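Local coordinates for glycosyl hydrolase 25 (Streptococcus pneumoniae, PDB 4FF5), which probably hydrolyses glycosidic bonds of cell-wall peptidoglycan, as other family 25 glycosyl hydrolases do, and takes part in host-cell invasion, at residues Met163-Arg171 and Phe190-Phe201; Ser203-Gly214 and Leu224-Gly235. All coordinates share one frame; numbering follows the deposited sequence. Where two conformers were deposited one is given.

Contact 1. Residues Met163-Arg171 and Phe190-Phe201; sequences MNEGVENFR and FMEEHSIDTGKF
Arg171 and Phe201 pack closely at one end of this contact. The two side chains run past each other in opposite directions, and the guanidinium stands almost perpendicular to the ring. CD of Arg171 sits over the ring face, 3.8 Å from the Phe201 centroid and 11° off the normal, a CH-pi contact. Val167 meets the same ring at its edge, with CG1 3.6 Å from Phe201 CZ.

The Arg171 chain bends at chi3 (59°), which turns the guanidinium back along its own helix to Glu168. It grips that carboxylate side-on: Arg171 NE donates to Glu168 OE1 at 2.7 Å and Arg171 NH2 to Glu168 OE2, both on the syn side. CB of Lys200 lies over one guanidinium face. Its ammonium reaches the same carboxylate by a weak salt bridge, Lys200 NZ to Glu168 OE2 at 3.4 Å. Glu168, Arg171 and Lys200 thus form one salt-bridge network, with both cations on a single carboxylate.

Asn164 holds the middle. Asp197 N donates to Asn164 OD1 at 2.8 Å, nearly straight at 170°, but from above the amide plane. Asp197 OD1 accepts from Gly199 N, an Asx turn. CD1 of Ile196 lies against the Asn164 backbone and 4.0 Å from Met163 CB. At the far end, CG of Met163 meets the Phe190 ring at its edge, and the two side chains cross at about a right angle. One water links Asn164 N to His194 O.

Val167 and Phe190 touch Val155 of strand 151-155, and Phe201 touches Leu153. Helix 188-193 ends in a Schellman motif with Ser195, of positive phi, as C-prime. The following loop runs along helix 163-177, one of the outer helices of the family 25 TIM-barrel fold.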
# COMPACT_ATOMS: atom_id res chain seq x y z
N MET A 163 6.35 3.65 19.43
CA MET A 163 5.80 3.25 18.14
C MET A 163 6.85 2.57 17.27
O MET A 163 6.51 1.65 16.53
CB MET A 163 5.15 4.46 17.43
CG MET A 163 4.13 4.09 16.37
SD MET A 163 2.83 2.98 16.97
CE MET A 163 2.18 2.52 15.35
N ASN A 164 8.12 2.98 17.37
CA ASN A 164 9.19 2.34 16.58
C ASN A 164 9.30 0.84 16.89
O ASN A 164 9.40 0.01 15.99
CB ASN A 164 10.55 3.02 16.80
CG ASN A 164 11.63 2.48 15.87
OD1 ASN A 164 11.37 2.20 14.70
ND2 ASN A 164 12.85 2.34 16.38
N GLU A 165 9.21 0.51 18.18
CA GLU A 165 9.24 -0.88 18.63
C GLU A 165 8.02 -1.68 18.16
O GLU A 165 8.15 -2.80 17.67
CB GLU A 165 9.34 -0.95 20.15
CG GLU A 165 10.74 -0.73 20.69
N GLY A 166 6.83 -1.08 18.29
CA GLY A 166 5.61 -1.74 17.85
C GLY A 166 5.61 -2.01 16.36
O GLY A 166 5.19 -3.09 15.91
N VAL A 167 6.09 -1.04 15.58
CA VAL A 167 6.20 -1.20 14.12
C VAL A 167 7.13 -2.38 13.81
O VAL A 167 6.82 -3.22 12.97
CB VAL A 167 6.69 0.09 13.45
CG1 VAL A 167 7.15 -0.17 12.01
CG2 VAL A 167 5.58 1.14 13.49
N GLU A 168 8.28 -2.42 14.50
CA GLU A 168 9.19 -3.54 14.37
C GLU A 168 8.56 -4.87 14.78
O GLU A 168 8.81 -5.87 14.13
CB GLU A 168 10.49 -3.29 15.17
CG GLU A 168 11.40 -4.51 15.25
CD GLU A 168 11.88 -5.05 13.90
OE1 GLU A 168 11.73 -4.38 12.86
OE2 GLU A 168 12.44 -6.18 13.88
N ASN A 169 7.76 -4.87 15.84
CA ASN A 169 7.04 -6.10 16.22
C ASN A 169 6.20 -6.64 15.07
O ASN A 169 6.22 -7.85 14.76
CB ASN A 169 6.15 -5.87 17.44
CG ASN A 169 6.93 -5.53 18.70
OD1 ASN A 169 8.05 -6.03 18.92
ND2 ASN A 169 6.34 -4.69 19.54
N PHE A 170 5.47 -5.72 14.43
CA PHE A 170 4.63 -6.06 13.28
C PHE A 170 5.49 -6.62 12.14
O PHE A 170 5.20 -7.70 11.63
CB PHE A 170 3.84 -4.82 12.84
CG PHE A 170 2.67 -5.10 11.91
CD1 PHE A 170 2.88 -5.50 10.59
CD2 PHE A 170 1.37 -4.94 12.36
CE1 PHE A 170 1.80 -5.72 9.74
CE2 PHE A 170 0.28 -5.17 11.51
CZ PHE A 170 0.50 -5.57 10.20
N ARG A 171 6.52 -5.85 11.75
CA ARG A 171 7.44 -6.26 10.68
C ARG A 171 8.07 -7.65 10.91
O ARG A 171 8.05 -8.51 10.02
CB ARG A 171 8.55 -5.22 10.51
CG ARG A 171 9.35 -5.38 9.23
CD ARG A 171 10.81 -4.91 9.39
NE ARG A 171 11.49 -5.65 10.46
CZ ARG A 171 12.02 -6.86 10.33
NH1 ARG A 171 11.96 -7.51 9.17
NH2 ARG A 171 12.61 -7.44 11.39
N PHE A 190 6.06 12.25 11.08
CA PHE A 190 5.78 11.15 11.99
C PHE A 190 7.04 10.30 12.24
O PHE A 190 7.38 10.00 13.38
CB PHE A 190 4.64 10.26 11.46
CG PHE A 190 4.11 9.29 12.48
CD1 PHE A 190 3.03 9.64 13.29
CD2 PHE A 190 4.72 8.06 12.67
CE1 PHE A 190 2.56 8.77 14.26
CE2 PHE A 190 4.25 7.18 13.65
CZ PHE A 190 3.16 7.53 14.44
N MET A 191 7.69 9.92 11.14
CA MET A 191 8.92 9.14 11.18
C MET A 191 9.96 9.80 12.09
O MET A 191 10.55 9.13 12.92
CB MET A 191 9.48 9.01 9.75
CG MET A 191 10.89 8.43 9.67
SD MET A 191 11.34 8.11 7.95
CE MET A 191 11.62 9.78 7.37
N GLU A 192 10.15 11.11 11.92
CA GLU A 192 11.15 11.84 12.70
C GLU A 192 10.72 12.02 14.16
O GLU A 192 11.51 11.78 15.08
CB GLU A 192 11.49 13.19 12.04
CG GLU A 192 12.13 13.02 10.65
CD GLU A 192 12.32 14.32 9.89
OE1 GLU A 192 11.71 15.34 10.29
OE2 GLU A 192 13.06 14.32 8.88
N GLU A 193 9.45 12.38 14.37
CA GLU A 193 8.91 12.54 15.73
C GLU A 193 9.08 11.26 16.57
O GLU A 193 9.47 11.33 17.73
CB GLU A 193 7.43 12.95 15.68
CG GLU A 193 6.71 12.98 17.02
N HIS A 194 8.77 10.10 15.98
CA HIS A 194 8.81 8.86 16.74
C HIS A 194 10.00 8.00 16.44
O HIS A 194 10.04 6.83 16.83
CB HIS A 194 7.51 8.09 16.56
CG HIS A 194 6.30 8.88 16.99
ND1 HIS A 194 5.90 8.94 18.28
CD2 HIS A 194 5.43 9.68 16.26
CE1 HIS A 194 4.81 9.73 18.36
NE2 HIS A 194 4.52 10.18 17.13
N SER A 195 11.00 8.59 15.77
CA SER A 195 12.22 7.86 15.47
C SER A 195 11.92 6.50 14.83
O SER A 195 12.54 5.49 15.19
CB SER A 195 13.05 7.65 16.75
OG SER A 195 13.41 8.89 17.33
N ILE A 196 10.97 6.49 13.90
CA ILE A 196 10.59 5.27 13.19
C ILE A 196 11.73 4.88 12.25
O ILE A 196 12.01 5.58 11.26
CB ILE A 196 9.31 5.42 12.35
CG1 ILE A 196 8.12 5.95 13.18
CG2 ILE A 196 8.97 4.09 11.69
CD1 ILE A 196 7.61 5.02 14.27
N ASP A 197 12.37 3.78 12.59
CA ASP A 197 13.50 3.24 11.85
C ASP A 197 12.99 2.50 10.63
O ASP A 197 12.22 1.54 10.76
CB ASP A 197 14.26 2.28 12.76
CG ASP A 197 15.64 1.92 12.23
OD1 ASP A 197 15.96 2.18 11.05
OD2 ASP A 197 16.41 1.35 13.03
N THR A 198 13.40 2.93 9.45
CA THR A 198 12.97 2.26 8.23
C THR A 198 14.01 1.24 7.71
O THR A 198 13.76 0.55 6.72
CB THR A 198 12.61 3.27 7.12
OG1 THR A 198 13.81 3.90 6.63
CG2 THR A 198 11.64 4.34 7.63
N GLY A 199 15.15 1.16 8.39
CA GLY A 199 16.32 0.40 7.93
C GLY A 199 16.09 -1.07 7.58
O GLY A 199 16.64 -1.58 6.61
N LYS A 200 15.27 -1.75 8.36
CA LYS A 200 15.01 -3.17 8.13
C LYS A 200 13.94 -3.48 7.08
O LYS A 200 13.77 -4.65 6.67
CB LYS A 200 14.69 -3.88 9.44
CG LYS A 200 15.81 -3.75 10.47
CD LYS A 200 15.79 -4.93 11.41
CE LYS A 200 15.38 -4.53 12.80
NZ LYS A 200 15.78 -5.66 13.70
N PHE A 201 13.21 -2.45 6.65
CA PHE A 201 12.22 -2.62 5.59
C PHE A 201 12.93 -2.68 4.24
O PHE A 201 14.06 -2.21 4.11
CB PHE A 201 11.17 -1.50 5.62
CG PHE A 201 10.31 -1.55 6.84
CD1 PHE A 201 10.69 -0.90 8.01
CD2 PHE A 201 9.12 -2.27 6.82
CE1 PHE A 201 9.90 -0.98 9.16
CE2 PHE A 201 8.34 -2.35 7.96
CZ PHE A 201 8.72 -1.71 9.14
O HOH W 1 6.76 6.60 19.84
O HOH W 2 9.08 5.32 18.86
O HOH W 3 10.53 0.35 12.81
O HOH W 4 11.57 -6.44 6.51

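Contact 2. Residues Ser203-Gly214 and Leu224-Gly235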
# COMPACT_ATOMS: atom_id res chain seq x y z
N SER A 203 11.54 -1.48 1.36
CA SER A 203 11.18 -0.28 0.62
C SER A 203 10.47 0.74 1.52
O SER A 203 9.95 0.39 2.58
CB SER A 203 10.25 -0.63 -0.56
OG SER A 203 10.01 0.51 -1.38
N VAL A 204 10.45 2.00 1.07
CA VAL A 204 9.79 3.08 1.81
C VAL A 204 8.84 3.80 0.88
O VAL A 204 9.17 4.10 -0.29
CB VAL A 204 10.81 4.05 2.47
CG1 VAL A 204 10.06 5.14 3.25
CG2 VAL A 204 11.74 3.28 3.41
N TRP A 205 7.66 4.11 1.40
CA TRP A 205 6.61 4.75 0.64
C TRP A 205 6.19 5.94 1.45
O TRP A 205 5.93 5.79 2.66
CB TRP A 205 5.52 3.71 0.49
CG TRP A 205 4.22 4.12 -0.11
CD1 TRP A 205 3.92 5.24 -0.90
CD2 TRP A 205 2.99 3.35 -0.03
NE1 TRP A 205 2.59 5.21 -1.29
CE2 TRP A 205 1.97 4.12 -0.76
CE3 TRP A 205 2.62 2.17 0.61
CZ2 TRP A 205 0.66 3.67 -0.89
CZ3 TRP A 205 1.29 1.74 0.49
CH2 TRP A 205 0.34 2.48 -0.24
N ILE A 206 6.19 7.13 0.86
CA ILE A 206 5.94 8.35 1.66
C ILE A 206 4.84 9.23 1.07
O ILE A 206 4.89 9.58 -0.12
CB ILE A 206 7.23 9.20 1.93
CG1 ILE A 206 8.33 8.36 2.58
CG2 ILE A 206 6.91 10.42 2.81
CD1 ILE A 206 9.68 9.07 2.73
N PRO A 207 3.86 9.64 1.91
CA PRO A 207 2.87 10.59 1.40
C PRO A 207 3.37 12.05 1.46
O PRO A 207 4.04 12.44 2.42
CB PRO A 207 1.70 10.40 2.36
CG PRO A 207 2.36 10.02 3.69
CD PRO A 207 3.57 9.20 3.30
N SER A 208 3.03 12.84 0.45
CA SER A 208 3.21 14.30 0.55
C SER A 208 2.28 14.95 -0.48
O SER A 208 2.49 14.78 -1.67
CB SER A 208 4.66 14.70 0.27
OG SER A 208 4.83 16.10 0.39
N TYR A 209 1.25 15.64 0.00
CA TYR A 209 0.16 16.09 -0.87
C TYR A 209 0.20 17.53 -1.34
O TYR A 209 -0.58 17.90 -2.22
CB TYR A 209 -1.21 15.88 -0.21
CG TYR A 209 -1.60 14.46 0.16
CD1 TYR A 209 -0.86 13.36 -0.29
CD2 TYR A 209 -2.71 14.23 0.97
CE1 TYR A 209 -1.21 12.06 0.07
CE2 TYR A 209 -3.09 12.93 1.32
CZ TYR A 209 -2.33 11.86 0.86
OH TYR A 209 -2.71 10.59 1.23
N GLY A 210 1.07 18.35 -0.75
CA GLY A 210 0.94 19.80 -0.87
C GLY A 210 -0.47 20.19 -0.43
O GLY A 210 -0.89 19.88 0.68
N SER A 211 -1.19 20.85 -1.33
CA SER A 211 -2.57 21.29 -1.08
C SER A 211 -3.62 20.19 -1.31
O SER A 211 -4.81 20.38 -0.98
CB SER A 211 -2.92 22.47 -2.00
OG SER A 211 -3.11 22.02 -3.34
N ASP A 212 -3.18 19.06 -1.87
CA ASP A 212 -4.06 17.92 -2.18
C ASP A 212 -5.05 18.23 -3.31
O ASP A 212 -6.27 18.10 -3.16
CB ASP A 212 -4.79 17.43 -0.93
CG ASP A 212 -5.08 15.95 -0.97
OD1 ASP A 212 -4.68 15.29 -1.95
OD2 ASP A 212 -5.72 15.44 -0.04
N SER A 213 -4.49 18.65 -4.45
CA SER A 213 -5.23 19.13 -5.62
C SER A 213 -5.63 18.03 -6.59
O SER A 213 -6.42 18.26 -7.50
CB SER A 213 -4.34 20.10 -6.37
OG SER A 213 -3.24 19.38 -6.92
N GLY A 214 -5.07 16.84 -6.40
CA GLY A 214 -5.21 15.74 -7.35
C GLY A 214 -4.02 15.55 -8.26
O GLY A 214 -3.99 14.61 -9.08
N LEU A 224 15.91 10.85 2.90
CA LEU A 224 15.83 9.38 2.95
C LEU A 224 15.48 8.87 1.55
O LEU A 224 14.66 9.51 0.90
CB LEU A 224 14.76 8.93 3.97
CG LEU A 224 14.50 7.43 4.12
CD1 LEU A 224 15.69 6.75 4.78
CD2 LEU A 224 13.23 7.17 4.92
N ASP A 225 16.09 7.76 1.09
CA ASP A 225 15.84 7.24 -0.28
C ASP A 225 14.57 6.38 -0.47
O ASP A 225 14.62 5.14 -0.59
CB ASP A 225 17.05 6.47 -0.81
CG ASP A 225 17.17 5.09 -0.22
OD1 ASP A 225 17.07 4.96 1.01
OD2 ASP A 225 17.34 4.12 -1.00
N TYR A 226 13.44 7.04 -0.58
CA TYR A 226 12.16 6.33 -0.74
C TYR A 226 11.93 5.87 -2.20
O TYR A 226 12.46 6.48 -3.15
CB TYR A 226 11.04 7.24 -0.23
CG TYR A 226 10.98 8.55 -0.98
CD1 TYR A 226 10.17 8.69 -2.11
CD2 TYR A 226 11.74 9.65 -0.57
CE1 TYR A 226 10.14 9.87 -2.83
CE2 TYR A 226 11.73 10.84 -1.29
CZ TYR A 226 10.92 10.95 -2.41
OH TYR A 226 10.87 12.13 -3.10
N ASP A 227 11.13 4.82 -2.38
CA ASP A 227 10.86 4.26 -3.69
C ASP A 227 9.60 4.81 -4.33
O ASP A 227 9.45 4.84 -5.56
CB ASP A 227 10.70 2.74 -3.58
CG ASP A 227 12.01 2.02 -3.39
OD1 ASP A 227 13.07 2.58 -3.72
OD2 ASP A 227 11.98 0.86 -2.92
N ILE A 228 8.65 5.22 -3.50
CA ILE A 228 7.31 5.53 -4.03
C ILE A 228 6.68 6.64 -3.17
O ILE A 228 6.89 6.71 -1.96
CB ILE A 228 6.46 4.23 -4.16
CG1 ILE A 228 5.05 4.52 -4.72
CG2 ILE A 228 6.47 3.41 -2.87
CD1 ILE A 228 4.34 3.29 -5.29
N HIS A 229 5.94 7.51 -3.84
CA HIS A 229 5.41 8.75 -3.29
C HIS A 229 3.92 8.82 -3.48
O HIS A 229 3.41 8.79 -4.61
CB HIS A 229 6.14 9.93 -3.95
CG HIS A 229 5.49 11.28 -3.75
ND1 HIS A 229 5.61 12.27 -4.66
CD2 HIS A 229 4.74 11.81 -2.69
CE1 HIS A 229 4.95 13.36 -4.23
NE2 HIS A 229 4.42 13.08 -3.02
N GLN A 230 3.19 8.89 -2.38
CA GLN A 230 1.76 9.09 -2.44
C GLN A 230 1.48 10.59 -2.57
O GLN A 230 1.64 11.33 -1.60
CB GLN A 230 1.10 8.56 -1.19
CG GLN A 230 -0.41 8.40 -1.37
CD GLN A 230 -1.06 7.96 -0.08
OE1 GLN A 230 -1.05 8.70 0.92
NE2 GLN A 230 -1.66 6.76 -0.10
N TYR A 231 1.08 11.04 -3.76
CA TYR A 231 1.08 12.50 -4.00
C TYR A 231 -0.25 13.24 -3.82
O TYR A 231 -0.27 14.47 -3.75
CB TYR A 231 1.74 12.85 -5.34
CG TYR A 231 0.99 12.47 -6.62
CD1 TYR A 231 -0.07 13.24 -7.09
CD2 TYR A 231 1.38 11.36 -7.37
CE1 TYR A 231 -0.74 12.91 -8.27
CE2 TYR A 231 0.73 11.02 -8.55
CZ TYR A 231 -0.31 11.79 -9.00
OH TYR A 231 -0.95 11.44 -10.18
N THR A 232 -1.36 12.49 -3.76
CA THR A 232 -2.68 13.09 -3.53
C THR A 232 -3.65 12.03 -3.01
O THR A 232 -3.45 10.83 -3.23
CB THR A 232 -3.24 13.76 -4.83
OG1 THR A 232 -4.42 14.48 -4.52
CG2 THR A 232 -3.54 12.73 -5.92
N SER A 233 -4.67 12.48 -2.28
CA SER A 233 -5.81 11.62 -1.93
C SER A 233 -7.03 11.95 -2.79
O SER A 233 -8.12 11.41 -2.57
CB SER A 233 -6.14 11.76 -0.44
OG SER A 233 -6.71 13.03 -0.12
N LYS A 234 -6.87 12.86 -3.75
CA LYS A 234 -8.00 13.39 -4.51
C LYS A 234 -7.80 13.26 -6.01
O LYS A 234 -8.24 14.09 -6.79
CB LYS A 234 -8.31 14.83 -4.08
CG LYS A 234 -8.44 14.90 -2.56
CD LYS A 234 -9.21 16.10 -2.06
CE LYS A 234 -9.68 15.81 -0.64
NZ LYS A 234 -10.18 17.03 0.06
N GLY A 235 -7.11 12.20 -6.40
CA GLY A 235 -6.95 11.88 -7.79
C GLY A 235 -8.25 11.42 -8.44
O GLY A 235 -9.19 11.01 -7.76
O HOH W 5 12.88 2.86 -0.26
O HOH W 6 -2.55 13.45 -11.11
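Strands 203-207 and 228-232 are parallel neighbours in the TIM-barrel sheet, and the tightly packed part follows their paired backbones. Ile206 N donates to Ile228 O, and Ile206 O accepts from Gln230 N. Trp205 and Ile228 lie side by side, pointing the same way, and Trp205 CB is 3.5 Å from Ile228 CG2. Trp205 NE1 also bonds Asn247.

Gln230, with CG anti to its N (chi1 -165°), extends on the same face as Trp205. Tyr209 OH donates to Gln230 OE1 at 2.5 Å, from above the amide plane. Tyr185 also bonds this OE1, and Asp56 holds NE2, so both ends of the buried amide are engaged. On the other face His229 NE2 donates to Ser208 O at 2.9 Å, in the ring plane and on a lone pair.

The contact is looser toward solvent. Exposed Gly210 and Ser211 form the middle of a type II' turn that stands off the partner segment. Exposed Lys234 runs its aliphatic chain past Asp212, Lys234 CG 3.7 Å from Asp212 OD2, without a salt bridge. Beside this rim Asp212 is firmly held: OD1 accepts from Ser233 N and Thr232 OG1, and Asp212 OD2 takes Ser233 OG at 2.6 Å on its syn lone pair.

Contact 1 precedes contact 2 in the chain, with centres about 19 Å apart. The loop after helix 188-193 leads on to strand 203-207. The contacts touch: Met191 SD lies 3.7 Å from Leu224 CD2, and Thr198 CB is 3.8 Å from Val204 CG2. Ile184 of strand 182-186 is touched by Ile196 and Phe201 of contact 1 and by Val204 of contact 2. Contact 1 joins an outer helix to a loop, while contact 2 includes part of the barrel wall. In TIM-barrel enzymes the active site lies at the C-terminal ends of the strands, so the Gln230 end of contact 2 is probably the nearer to it. A bound 1,2-ethanediol, probably from crystallisation, lies about 5 Å from the Phe190 side chain.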